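Local coordinates for reticulocyte binding protein (Streptococcus agalactiae COH1, PDB 3FAX) that probably hydrolyses alpha-1,6-glucosidic linkages in alpha-glucans such as pullulan and glycogen, as a pullulanase-type member of the alpha-amylase superfamily, at residues 148-153 and 402-407; 213-218 and 234-239; 264-269 and 708-713; 582-587 and 648-653; 628-633 and 654-659. One frame throughout, in Å; residues are numbered along the deposited sequence.

The five contacts form two clusters and a single outlier. Interaction 1 joins the carbohydrate-binding module of family 48 to the catalytic barrel; interaction 2, its centre 12 Å away, lies beside it, between strand 214-216 and the loop 234-239 that follows. They meet where D403 pairs with K237, and both segments of interaction 2 fall between those of interaction 1 in sequence. Interactions 4 and 5, also 12 Å apart, share the hairpin of strands 647-649 and 658-660, their segments interleaved along the chain, and order the 628-660 region against helix 578-586. Interaction 3, 36 Å from interaction 4 and 43 Å from interaction 1, centre to centre, attaches the chain after the barrel to its start.

Interaction 1: residues 148-153 and 402-407; sequences ASLWSP and EDIEPN
E405 crosses P153 at a slant, its OE1 3.3 Å from CD of that proline, while its CG comes within 4.0 Å of CZ3 of W151. This is a domain junction: the end of strand 146-151, in the carbohydrate-binding module of family 48, meets the loop after helix 399-402 of the alpha-amylase-type barrel. P153 serves two neighbours at once, since its CD also sits 3.5 Å above the centre of the indole of W151. The carboxylate of E405 and the indole are inclined by 64°, so the two do not stack. With CG anti to the backbone N (chi1 175°), the bend at chi2 carries the acid over to the proline's CD and CG; there OE1 accepts a hydrogen bond from S154 and OE2 forms a salt bridge with K125. The indole N-H of W151 is used separately, by the carbonyl of Y129. The one hydrogen bond across the junction is short: S152 OG donates to I404 O at 2.6 Å, arriving nearly along the C=O axis (161°). All six touching residues are buried, and the serine hydroxyl thereby spends its proton on a barrel-side carbonyl. Next to this bond, I404 directs its CG2 methyl at L150 CD1, 4.4 Å away, and still closer to the carbonyl oxygen of W151, with CG2 to O at 3.4 Å.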
# COMPACT_ATOMS: atom_id res chain seq x y z
N ALA A 148 -2.44 -21.54 -22.41
CA ALA A 148 -2.22 -21.52 -20.96
C ALA A 148 -0.78 -21.89 -20.57
O ALA A 148 -0.27 -22.93 -20.98
CB ALA A 148 -3.20 -22.43 -20.27
N SER A 149 -0.15 -21.05 -19.75
CA SER A 149 1.22 -21.28 -19.27
C SER A 149 1.27 -21.26 -17.74
O SER A 149 0.54 -20.48 -17.11
CB SER A 149 2.16 -20.22 -19.81
OG SER A 149 2.22 -20.29 -21.22
N LEU A 150 2.12 -22.12 -17.16
CA LEU A 150 2.41 -22.11 -15.72
C LEU A 150 3.87 -22.45 -15.46
O LEU A 150 4.40 -23.42 -16.01
CB LEU A 150 1.53 -23.09 -14.93
CG LEU A 150 1.82 -23.14 -13.41
CD1 LEU A 150 1.24 -21.93 -12.74
CD2 LEU A 150 1.30 -24.41 -12.76
N TRP A 151 4.50 -21.67 -14.60
CA TRP A 151 5.90 -21.88 -14.26
C TRP A 151 5.99 -22.76 -13.01
O TRP A 151 5.51 -22.39 -11.94
CB TRP A 151 6.57 -20.53 -14.02
CG TRP A 151 8.03 -20.61 -13.90
CD1 TRP A 151 8.94 -20.65 -14.92
CD2 TRP A 151 8.78 -20.64 -12.69
NE1 TRP A 151 10.21 -20.71 -14.42
CE2 TRP A 151 10.15 -20.71 -13.05
CE3 TRP A 151 8.44 -20.63 -11.34
CZ2 TRP A 151 11.17 -20.75 -12.11
CZ3 TRP A 151 9.46 -20.68 -10.40
CH2 TRP A 151 10.80 -20.74 -10.79
N SER A 152 6.60 -23.94 -13.16
CA SER A 152 6.84 -24.85 -12.05
C SER A 152 7.90 -25.87 -12.47
O SER A 152 7.58 -26.99 -12.85
CB SER A 152 5.56 -25.56 -11.62
OG SER A 152 5.80 -26.40 -10.51
N PRO A 153 9.18 -25.46 -12.42
CA PRO A 153 10.25 -26.27 -12.99
C PRO A 153 10.51 -27.61 -12.30
O PRO A 153 11.06 -28.51 -12.93
CB PRO A 153 11.48 -25.36 -12.87
CG PRO A 153 11.16 -24.43 -11.77
CD PRO A 153 9.69 -24.18 -11.88
N GLU A 402 4.05 -21.44 -2.47
CA GLU A 402 4.94 -22.55 -2.09
C GLU A 402 4.46 -23.88 -2.68
O GLU A 402 5.28 -24.73 -3.03
CB GLU A 402 5.08 -22.66 -0.57
CG GLU A 402 6.28 -23.50 -0.09
CD GLU A 402 7.65 -22.82 -0.28
OE1 GLU A 402 7.71 -21.62 -0.60
OE2 GLU A 402 8.68 -23.52 -0.08
N ASP A 403 3.15 -24.07 -2.79
CA ASP A 403 2.60 -25.23 -3.49
C ASP A 403 3.02 -25.28 -4.96
O ASP A 403 3.25 -26.36 -5.49
CB ASP A 403 1.06 -25.27 -3.42
CG ASP A 403 0.53 -25.78 -2.07
OD1 ASP A 403 1.27 -26.46 -1.32
OD2 ASP A 403 -0.66 -25.49 -1.79
N ILE A 404 3.10 -24.12 -5.62
CA ILE A 404 3.41 -24.08 -7.05
C ILE A 404 4.84 -24.54 -7.31
O ILE A 404 5.09 -25.37 -8.19
CB ILE A 404 3.24 -22.66 -7.65
CG1 ILE A 404 1.80 -22.16 -7.48
CG2 ILE A 404 3.62 -22.67 -9.13
CD1 ILE A 404 1.63 -20.68 -7.76
N GLU A 405 5.78 -23.97 -6.55
CA GLU A 405 7.19 -24.34 -6.64
C GLU A 405 7.80 -24.14 -5.26
O GLU A 405 7.96 -23.01 -4.82
CB GLU A 405 7.92 -23.47 -7.67
CG GLU A 405 9.45 -23.66 -7.78
CD GLU A 405 9.88 -25.04 -8.28
OE1 GLU A 405 9.10 -25.71 -8.98
OE2 GLU A 405 11.02 -25.45 -7.97
N PRO A 406 8.13 -25.25 -4.56
CA PRO A 406 8.71 -25.09 -3.23
C PRO A 406 10.09 -24.46 -3.30
O PRO A 406 10.79 -24.60 -4.31
CB PRO A 406 8.80 -26.53 -2.69
CG PRO A 406 7.97 -27.36 -3.59
CD PRO A 406 7.99 -26.67 -4.92
N ASN A 407 10.47 -23.76 -2.24
CA ASN A 407 11.81 -23.19 -2.12
C ASN A 407 12.14 -22.31 -3.32
O ASN A 407 13.10 -22.58 -4.03
CB ASN A 407 12.85 -24.32 -1.98
CG ASN A 407 12.41 -25.38 -0.99
OD1 ASN A 407 12.23 -25.09 0.18
ND2 ASN A 407 12.23 -26.60 -1.48

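Interaction 2: residues 213-218 and 234-239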
# COMPACT_ATOMS: atom_id res chain seq x y z
N LYS A 213 0.00 -34.64 -4.96
CA LYS A 213 -0.91 -33.80 -5.73
C LYS A 213 -1.37 -32.63 -4.86
O LYS A 213 -1.81 -32.81 -3.73
CB LYS A 213 -2.10 -34.62 -6.23
CG LYS A 213 -1.73 -35.55 -7.40
CD LYS A 213 -2.77 -36.63 -7.65
CE LYS A 213 -2.66 -37.77 -6.63
NZ LYS A 213 -3.58 -38.91 -6.94
N VAL A 214 -1.21 -31.42 -5.40
CA VAL A 214 -1.73 -30.22 -4.74
C VAL A 214 -2.36 -29.29 -5.79
O VAL A 214 -1.81 -29.10 -6.88
CB VAL A 214 -0.63 -29.49 -3.94
CG1 VAL A 214 0.46 -28.98 -4.86
CG2 VAL A 214 -1.24 -28.35 -3.12
N LYS A 215 -3.52 -28.74 -5.45
CA LYS A 215 -4.25 -27.89 -6.38
C LYS A 215 -3.92 -26.43 -6.09
O LYS A 215 -3.94 -26.01 -4.93
CB LYS A 215 -5.75 -28.17 -6.29
CG LYS A 215 -6.10 -29.61 -6.67
CD LYS A 215 -7.60 -29.87 -6.70
CE LYS A 215 -7.89 -31.35 -6.96
NZ LYS A 215 -9.34 -31.67 -6.83
N ILE A 216 -3.60 -25.67 -7.14
CA ILE A 216 -3.10 -24.31 -6.97
C ILE A 216 -3.77 -23.29 -7.90
O ILE A 216 -4.42 -23.63 -8.90
CB ILE A 216 -1.55 -24.24 -7.12
CG1 ILE A 216 -1.09 -24.50 -8.56
CG2 ILE A 216 -0.88 -25.22 -6.18
CD1 ILE A 216 -1.00 -23.27 -9.45
N LEU A 217 -3.59 -22.02 -7.55
CA LEU A 217 -4.21 -20.90 -8.23
C LEU A 217 -3.19 -20.27 -9.16
O LEU A 217 -2.17 -19.75 -8.69
CB LEU A 217 -4.69 -19.88 -7.19
CG LEU A 217 -5.25 -18.56 -7.74
CD1 LEU A 217 -6.41 -18.84 -8.69
CD2 LEU A 217 -5.66 -17.62 -6.60
N ASP A 218 -3.44 -20.34 -10.46
CA ASP A 218 -2.62 -19.63 -11.46
C ASP A 218 -2.30 -18.23 -10.93
O ASP A 218 -3.21 -17.40 -10.77
CB ASP A 218 -3.38 -19.53 -12.79
CG ASP A 218 -2.57 -18.89 -13.90
OD1 ASP A 218 -1.48 -18.33 -13.64
OD2 ASP A 218 -3.02 -18.94 -15.06
N ASP A 234 -9.15 -29.18 2.56
CA ASP A 234 -7.81 -29.72 2.39
C ASP A 234 -7.43 -29.84 0.91
O ASP A 234 -6.27 -29.65 0.55
CB ASP A 234 -7.73 -31.10 3.07
CG ASP A 234 -6.32 -31.46 3.50
OD1 ASP A 234 -5.35 -30.88 2.96
OD2 ASP A 234 -6.19 -32.34 4.39
N ASP A 235 -8.42 -30.14 0.07
CA ASP A 235 -8.21 -30.35 -1.37
C ASP A 235 -8.09 -29.03 -2.15
O ASP A 235 -7.07 -28.78 -2.78
CB ASP A 235 -9.34 -31.21 -1.94
CG ASP A 235 -9.10 -31.60 -3.38
OD1 ASP A 235 -7.95 -31.93 -3.74
OD2 ASP A 235 -10.08 -31.60 -4.17
N ILE A 236 -9.15 -28.22 -2.14
CA ILE A 236 -9.11 -26.89 -2.76
C ILE A 236 -8.94 -25.84 -1.67
O ILE A 236 -9.84 -25.64 -0.85
CB ILE A 236 -10.40 -26.58 -3.58
CG1 ILE A 236 -10.52 -27.52 -4.78
CG2 ILE A 236 -10.40 -25.14 -4.06
CD1 ILE A 236 -11.23 -28.80 -4.48
N LYS A 237 -7.78 -25.18 -1.67
CA LYS A 237 -7.41 -24.21 -0.64
C LYS A 237 -7.47 -22.76 -1.13
O LYS A 237 -7.13 -21.85 -0.39
CB LYS A 237 -5.98 -24.50 -0.17
CG LYS A 237 -5.78 -25.86 0.48
CD LYS A 237 -4.35 -26.03 0.98
CE LYS A 237 -3.38 -26.32 -0.15
NZ LYS A 237 -2.03 -26.70 0.38
N THR A 238 -7.91 -22.55 -2.37
CA THR A 238 -7.83 -21.25 -3.01
C THR A 238 -9.04 -20.95 -3.90
O THR A 238 -9.86 -21.82 -4.19
CB THR A 238 -6.60 -21.17 -3.92
OG1 THR A 238 -6.87 -21.90 -5.12
CG2 THR A 238 -5.36 -21.75 -3.23
N ALA A 239 -9.12 -19.70 -4.36
CA ALA A 239 -10.10 -19.33 -5.37
C ALA A 239 -9.75 -20.08 -6.64
O ALA A 239 -8.61 -20.53 -6.82
CB ALA A 239 -10.10 -17.82 -5.61
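The chain from V214 to L217 and the one from D235 to A239 run in the same direction, only 5° apart, yet no backbone hydrogen bond joins them: K215 and I236 keep their CA atoms 6.1 Å apart, so side chains do the bridging. K215 spans the gap. Its chain is extended beyond CG, and NZ forms a salt bridge with D235, the NZ to OD2 distance being 2.8 Å. The ammonium meets OD2 on the syn side, 15° out of the carboxylate plane, while the CE methylene of K215 rests 3.3 Å from D235 OD1. D235 is exposed, so this pair lies at the solvent side of the contact. Further along, K237 crosses V214 at about a right angle, with NZ 3.9 Å from V214 CG2; the ammonium itself is taken by D403 in a salt bridge and by the ring of Y399 in a cation-pi contact. At the buried end, T238 OG1 donates to A239 O at 2.8 Å. That same carbonyl is touched by L217, whose CD1 lies 3.3 Å from A239 O, and T238 OG1 packs 3.6 Å from L217 CB. Strand 214-216 of the carbohydrate-binding module is hydrogen-bonded through V214 and I216 to strand 202-208, and T238 packs against L204 of that strand and against Y399 and L400 of helix 399-402.

Interaction 3: residues 264-269 and 708-713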
# COMPACT_ATOMS: atom_id res chain seq x y z
N GLY A 264 3.97 16.68 -12.02
CA GLY A 264 4.81 15.82 -11.20
C GLY A 264 4.21 15.41 -9.87
O GLY A 264 3.15 15.90 -9.45
N ARG A 265 4.92 14.51 -9.19
CA ARG A 265 4.50 14.00 -7.88
C ARG A 265 4.23 15.10 -6.85
O ARG A 265 3.35 14.96 -6.01
CB ARG A 265 5.51 12.96 -7.33
CG ARG A 265 6.98 13.23 -7.62
CD ARG A 265 7.85 12.03 -7.28
NE ARG A 265 9.23 12.45 -7.06
CZ ARG A 265 10.17 11.72 -6.46
NH1 ARG A 265 9.91 10.50 -6.00
NH2 ARG A 265 11.38 12.23 -6.30
N GLN A 266 4.97 16.20 -6.93
CA GLN A 266 4.74 17.32 -6.03
C GLN A 266 3.34 17.94 -6.22
O GLN A 266 2.78 18.49 -5.28
CB GLN A 266 5.85 18.38 -6.15
CG GLN A 266 5.80 19.28 -7.39
CD GLN A 266 6.40 18.65 -8.64
OE1 GLN A 266 7.19 17.71 -8.57
NE2 GLN A 266 6.02 19.19 -9.79
N ASP A 267 2.78 17.82 -7.42
CA ASP A 267 1.45 18.38 -7.71
C ASP A 267 0.29 17.45 -7.32
O ASP A 267 -0.87 17.75 -7.62
CB ASP A 267 1.32 18.75 -9.20
CG ASP A 267 2.32 19.80 -9.65
OD1 ASP A 267 2.64 20.72 -8.86
OD2 ASP A 267 2.78 19.71 -10.80
N ALA A 268 0.58 16.34 -6.67
CA ALA A 268 -0.43 15.34 -6.35
C ALA A 268 -1.04 15.56 -4.97
O ALA A 268 -0.31 15.70 -3.98
CB ALA A 268 0.16 13.93 -6.44
N VAL A 269 -2.37 15.60 -4.91
CA VAL A 269 -3.12 15.60 -3.65
C VAL A 269 -3.88 14.30 -3.62
O VAL A 269 -4.93 14.16 -4.25
CB VAL A 269 -4.10 16.80 -3.54
CG1 VAL A 269 -4.89 16.74 -2.25
CG2 VAL A 269 -3.34 18.12 -3.62
N ARG A 708 3.92 23.67 -4.10
CA ARG A 708 4.23 22.50 -4.91
C ARG A 708 5.54 22.73 -5.67
O ARG A 708 5.60 22.58 -6.90
CB ARG A 708 3.10 22.23 -5.90
CG ARG A 708 1.71 22.62 -5.41
CD ARG A 708 0.64 22.10 -6.34
NE ARG A 708 0.90 22.42 -7.74
CZ ARG A 708 0.56 23.56 -8.35
NH1 ARG A 708 -0.08 24.52 -7.69
NH2 ARG A 708 0.86 23.72 -9.62
N LYS A 709 6.59 23.09 -4.94
CA LYS A 709 7.89 23.34 -5.56
C LYS A 709 8.56 22.03 -5.98
O LYS A 709 8.13 20.96 -5.58
CB LYS A 709 8.79 24.14 -4.62
CG LYS A 709 8.26 25.55 -4.36
CD LYS A 709 9.37 26.56 -4.11
CE LYS A 709 8.90 27.98 -4.39
NZ LYS A 709 7.85 28.41 -3.43
N LEU A 710 9.61 22.14 -6.79
CA LEU A 710 10.19 20.99 -7.50
C LEU A 710 11.50 20.48 -6.91
O LEU A 710 11.73 19.28 -6.91
CB LEU A 710 10.43 21.33 -8.98
CG LEU A 710 9.24 21.83 -9.82
CD1 LEU A 710 9.00 23.34 -9.62
CD2 LEU A 710 9.46 21.52 -11.30
N SER A 711 12.36 21.38 -6.43
CA SER A 711 13.67 20.99 -5.91
C SER A 711 13.94 21.53 -4.52
O SER A 711 13.37 22.55 -4.12
CB SER A 711 14.77 21.47 -6.86
OG SER A 711 14.76 22.88 -6.97
N LYS A 712 14.81 20.85 -3.77
CA LYS A 712 15.25 21.32 -2.46
C LYS A 712 15.99 22.66 -2.58
O LYS A 712 15.88 23.51 -1.69
CB LYS A 712 16.17 20.29 -1.79
CG LYS A 712 16.72 20.73 -0.43
CD LYS A 712 17.59 19.65 0.22
CE LYS A 712 18.19 20.15 1.53
NZ LYS A 712 19.07 19.12 2.17
N ALA A 713 16.74 22.82 -3.67
CA ALA A 713 17.48 24.05 -3.94
C ALA A 713 16.57 25.27 -3.89
O ALA A 713 16.85 26.22 -3.15
CB ALA A 713 18.17 23.96 -5.31
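Charge pairing joins D267 and R708, whose NE donates to D267 OD1 at 2.7 Å with an N-H...O angle of 160°. The carboxylate oxygen lies close to the guanidinium plane, at its NE edge, whereas the donor approaches from above the plane of the carboxylate; the two flat groups are inclined by 59° and share this one bond instead of a two-pronged pairing. Van der Waals packing is supplied by Q266. Its CG, set between the backbone N and the carbonyl carbon (chi1 76°), lies 3.3 Å from R708 O and 3.4 Å from K709 O, and NE2 passes L710 CG more loosely. Secondary bonds complete the setting: R708 NH1 donates to R701 O, and D267 OD2 accepts from the backbone N of K263. With both charges buried and each bonded twice, the pair probably holds its ionised form, linking the lead-in to barrel strand 269-273 with the turn before helix 712-718.

Interaction 4: residues 582-587 and 648-653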
# COMPACT_ATOMS: atom_id res chain seq x y z
N ILE A 582 -6.56 13.32 18.00
CA ILE A 582 -6.62 14.66 18.60
C ILE A 582 -7.37 14.57 19.92
O ILE A 582 -6.86 14.98 20.96
CB ILE A 582 -7.30 15.70 17.67
CG1 ILE A 582 -6.37 16.10 16.53
CG2 ILE A 582 -7.70 16.94 18.43
CD1 ILE A 582 -7.07 16.81 15.38
N ALA A 583 -8.58 14.01 19.87
CA ALA A 583 -9.39 13.82 21.07
C ALA A 583 -8.58 13.13 22.16
O ALA A 583 -8.55 13.61 23.30
CB ALA A 583 -10.64 13.02 20.76
N LYS A 584 -7.92 12.03 21.82
CA LYS A 584 -7.12 11.30 22.81
C LYS A 584 -5.93 12.11 23.33
O LYS A 584 -5.66 12.11 24.53
CB LYS A 584 -6.59 9.97 22.26
CG LYS A 584 -5.48 9.40 23.14
CD LYS A 584 -5.18 7.94 22.87
CE LYS A 584 -4.32 7.35 23.99
NZ LYS A 584 -5.02 7.39 25.32
N SER A 585 -5.22 12.76 22.42
CA SER A 585 -4.01 13.48 22.79
C SER A 585 -4.29 14.63 23.75
O SER A 585 -3.56 14.82 24.73
CB SER A 585 -3.29 13.99 21.53
OG SER A 585 -2.92 12.90 20.69
N ILE A 586 -5.36 15.38 23.50
CA ILE A 586 -5.79 16.43 24.43
C ILE A 586 -6.64 15.87 25.58
O ILE A 586 -6.97 16.60 26.51
CB ILE A 586 -6.53 17.58 23.70
CG1 ILE A 586 -7.95 17.16 23.28
CG2 ILE A 586 -5.72 18.04 22.51
CD1 ILE A 586 -8.64 18.19 22.40
N ASN A 587 -6.97 14.58 25.52
CA ASN A 587 -7.77 13.89 26.55
C ASN A 587 -9.05 14.64 26.88
O ASN A 587 -9.21 15.19 27.97
CB ASN A 587 -6.94 13.64 27.81
CG ASN A 587 -7.69 12.81 28.85
OD1 ASN A 587 -8.55 11.99 28.51
ND2 ASN A 587 -7.36 13.02 30.12
N THR A 648 -8.47 1.92 21.61
CA THR A 648 -7.78 2.83 22.53
C THR A 648 -8.83 3.55 23.37
O THR A 648 -9.91 3.88 22.87
CB THR A 648 -6.96 3.90 21.78
OG1 THR A 648 -6.15 3.27 20.78
CG2 THR A 648 -6.05 4.66 22.74
N LEU A 649 -8.49 3.79 24.63
CA LEU A 649 -9.40 4.43 25.58
C LEU A 649 -9.06 5.91 25.76
O LEU A 649 -7.89 6.28 25.82
CB LEU A 649 -9.34 3.71 26.93
CG LEU A 649 -10.39 4.10 27.98
CD1 LEU A 649 -10.82 2.88 28.79
CD2 LEU A 649 -9.86 5.18 28.89
N ILE A 650 -10.09 6.74 25.83
CA ILE A 650 -9.96 8.12 26.27
C ILE A 650 -10.64 8.26 27.64
O ILE A 650 -11.84 7.99 27.77
CB ILE A 650 -10.58 9.11 25.26
CG1 ILE A 650 -9.70 9.22 24.01
CG2 ILE A 650 -10.76 10.49 25.87
CD1 ILE A 650 -9.70 8.02 23.15
N GLU A 651 -9.87 8.68 28.65
CA GLU A 651 -10.38 8.80 30.03
C GLU A 651 -11.48 9.85 30.13
O GLU A 651 -12.57 9.56 30.61
CB GLU A 651 -9.24 9.15 31.01
CG GLU A 651 -8.42 7.97 31.51
CD GLU A 651 -7.63 7.26 30.42
OE1 GLU A 651 -7.26 7.90 29.41
OE2 GLU A 651 -7.36 6.05 30.57
N ALA A 652 -11.18 11.07 29.67
CA ALA A 652 -12.10 12.20 29.78
C ALA A 652 -13.55 11.87 29.39
O ALA A 652 -14.49 12.34 30.02
CB ALA A 652 -11.60 13.36 28.94
N VAL A 653 -13.71 11.07 28.34
CA VAL A 653 -15.05 10.70 27.85
C VAL A 653 -15.67 9.63 28.75
O VAL A 653 -15.01 8.67 29.15
CB VAL A 653 -15.00 10.20 26.39
CG1 VAL A 653 -14.04 9.04 26.26
CG2 VAL A 653 -16.38 9.81 25.91
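CG anti to the backbone N (chi1 165°) and an extended chain carry K584 out from its helix, until a bend at chi4 (62°) turns NZ onto the carbonyl of L649; N587 likewise has CG anti to N, which brings its amide oxygen to A652. K584 NZ lies 3.1 Å from L649 O, nearly in line with the carbonyl. On the way, the lysine passes T648 at about a right angle, its CD 3.4 Å from T648 CG2, and its CB is backed by I650 CG1 at 3.6 Å. The acid of E651 is near but not in contact, and may favour the charged lysine. N587 OD1 accepts from A652 N at 3.0 Å, N-H...O 165°, and A652 CB sits 3.4 Å from the same OD1. N587 has positive phi and is the C-prime residue of a Schellman motif closing helix 578-586, so the residue that ends the helix offers its side-chain carbonyl to the chain just past strand 647-649. On its other flank this helix packs I582 and I586 against helix 594-609, while T648 and I650 bond through their backbones to F659 and P657, pairing strand 647-649 with strand 658-660.

Interaction 5: residues 628-633 and 654-659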
# COMPACT_ATOMS: atom_id res chain seq x y z
N ARG A 628 -15.39 5.50 16.49
CA ARG A 628 -16.03 5.35 17.80
C ARG A 628 -16.65 3.97 18.02
O ARG A 628 -17.43 3.51 17.19
CB ARG A 628 -17.13 6.41 17.92
CG ARG A 628 -18.31 6.21 16.92
CD ARG A 628 -19.06 7.49 16.56
NE ARG A 628 -19.19 8.43 17.68
CZ ARG A 628 -19.70 9.65 17.56
NH1 ARG A 628 -20.13 10.07 16.38
NH2 ARG A 628 -19.77 10.44 18.61
N LEU A 629 -16.32 3.33 19.14
CA LEU A 629 -16.90 2.03 19.48
C LEU A 629 -18.24 2.20 20.23
O LEU A 629 -18.31 2.05 21.45
CB LEU A 629 -15.90 1.20 20.31
CG LEU A 629 -16.21 -0.30 20.50
CD1 LEU A 629 -16.21 -1.04 19.17
CD2 LEU A 629 -15.22 -0.95 21.46
N LEU A 630 -19.29 2.51 19.48
CA LEU A 630 -20.63 2.71 20.03
C LEU A 630 -21.33 1.38 20.32
O LEU A 630 -22.44 1.12 19.83
CB LEU A 630 -21.47 3.56 19.08
CG LEU A 630 -21.35 5.09 19.15
CD1 LEU A 630 -20.00 5.54 19.68
CD2 LEU A 630 -21.66 5.70 17.79
N ASN A 631 -20.69 0.54 21.14
CA ASN A 631 -21.22 -0.77 21.50
C ASN A 631 -21.63 -0.75 22.98
O ASN A 631 -20.84 -0.33 23.83
CB ASN A 631 -20.14 -1.84 21.27
CG ASN A 631 -20.72 -3.22 21.05
OD1 ASN A 631 -21.94 -3.40 20.92
ND2 ASN A 631 -19.84 -4.22 20.97
N PRO A 632 -22.87 -1.17 23.28
CA PRO A 632 -23.35 -1.23 24.66
C PRO A 632 -22.39 -1.89 25.67
O PRO A 632 -22.11 -1.28 26.71
CB PRO A 632 -24.63 -2.04 24.54
CG PRO A 632 -25.18 -1.61 23.22
CD PRO A 632 -23.98 -1.37 22.33
N ASP A 633 -21.87 -3.07 25.37
CA ASP A 633 -20.95 -3.76 26.30
C ASP A 633 -19.63 -2.99 26.51
O ASP A 633 -18.76 -3.43 27.27
CB ASP A 633 -20.65 -5.19 25.82
CG ASP A 633 -21.88 -6.08 25.84
OD1 ASP A 633 -22.67 -6.00 26.80
OD2 ASP A 633 -22.06 -6.87 24.88
N LYS A 654 -16.96 9.81 29.05
CA LYS A 654 -17.70 8.89 29.93
C LYS A 654 -18.51 7.90 29.11
O LYS A 654 -18.51 6.70 29.40
CB LYS A 654 -18.64 9.68 30.85
CG LYS A 654 -18.01 10.89 31.54
CD LYS A 654 -16.78 10.51 32.35
CE LYS A 654 -16.28 11.69 33.17
NZ LYS A 654 -15.92 12.86 32.32
N GLU A 655 -19.22 8.42 28.11
CA GLU A 655 -20.10 7.62 27.26
C GLU A 655 -19.33 7.11 26.04
O GLU A 655 -18.86 7.91 25.22
CB GLU A 655 -21.30 8.47 26.81
CG GLU A 655 -22.59 7.69 26.62
CD GLU A 655 -23.29 7.39 27.93
OE1 GLU A 655 -24.43 7.87 28.12
OE2 GLU A 655 -22.70 6.70 28.78
N TYR A 656 -19.19 5.79 25.94
CA TYR A 656 -18.48 5.15 24.83
C TYR A 656 -17.07 5.73 24.67
O TYR A 656 -16.82 6.53 23.76
CB TYR A 656 -19.26 5.32 23.52
CG TYR A 656 -20.69 4.80 23.54
CD1 TYR A 656 -21.77 5.68 23.42
CD2 TYR A 656 -20.97 3.44 23.65
CE1 TYR A 656 -23.08 5.22 23.42
CE2 TYR A 656 -22.28 2.97 23.65
CZ TYR A 656 -23.33 3.86 23.54
OH TYR A 656 -24.62 3.40 23.53
N PRO A 657 -16.14 5.32 25.55
CA PRO A 657 -14.78 5.85 25.58
C PRO A 657 -13.78 5.15 24.66
O PRO A 657 -12.62 5.55 24.62
CB PRO A 657 -14.37 5.62 27.03
CG PRO A 657 -15.02 4.34 27.36
CD PRO A 657 -16.35 4.35 26.64
N TYR A 658 -14.23 4.11 23.94
CA TYR A 658 -13.31 3.30 23.14
C TYR A 658 -13.35 3.68 21.66
O TYR A 658 -14.41 3.86 21.06
CB TYR A 658 -13.61 1.81 23.34
CG TYR A 658 -13.17 1.31 24.70
CD1 TYR A 658 -11.83 1.01 24.95
CD2 TYR A 658 -14.08 1.15 25.74
CE1 TYR A 658 -11.41 0.55 26.19
CE2 TYR A 658 -13.67 0.69 26.99
CZ TYR A 658 -12.34 0.39 27.20
OH TYR A 658 -11.91 -0.06 28.43
N PHE A 659 -12.15 3.82 21.09
CA PHE A 659 -11.99 4.21 19.70
C PHE A 659 -11.01 3.23 19.06
O PHE A 659 -9.96 2.92 19.64
CB PHE A 659 -11.48 5.64 19.61
CG PHE A 659 -12.36 6.64 20.32
CD1 PHE A 659 -13.29 7.39 19.61
CD2 PHE A 659 -12.27 6.81 21.69
CE1 PHE A 659 -14.12 8.29 20.26
CE2 PHE A 659 -13.10 7.70 22.35
CZ PHE A 659 -14.02 8.45 21.63
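A small hairpin, strands 647-649 and 658-660, receives the 628-633 loop through a single beta bridge between R628 and F659. L629 N donates to Y658 O at 2.8 Å, with an N-H...O angle of 158°. Just beyond the bridge, L629 and L630 each sit at the centre of an inverse gamma turn, closed by weak backbone bonds, and this winding loop lies across the ring of Y656. L630 CA stands 4.1 Å from the centroid of that ring, 26° off the normal, a CH-pi contact over one face; its CD1 adds a second touch, 3.9 Å from Y656 CB. N631 O comes at the edge, near the ring plane, 3.6 Å from Y656 CE2. With CG anti to the carbonyl carbon (chi1 -56°), and a backbone of positive phi, Y656 turns its ring toward the loop, one face against L630 CA. L629 packs next to it, CD2 3.7 Å from Y658 CB, and the hydroxyl of Y658 leads off to the backbone N of V638. Toward the other end, R628 CA rests 3.9 Å from CD1 of F659. One straightforward backbone bond is thus backed by apolar and CH-pi packing, with no charge pairing across the contact: the fit probably rests on the leucines of 628-633, and on L630 CA, packed against Y656 and Y658, with the single backbone bond fixing the register.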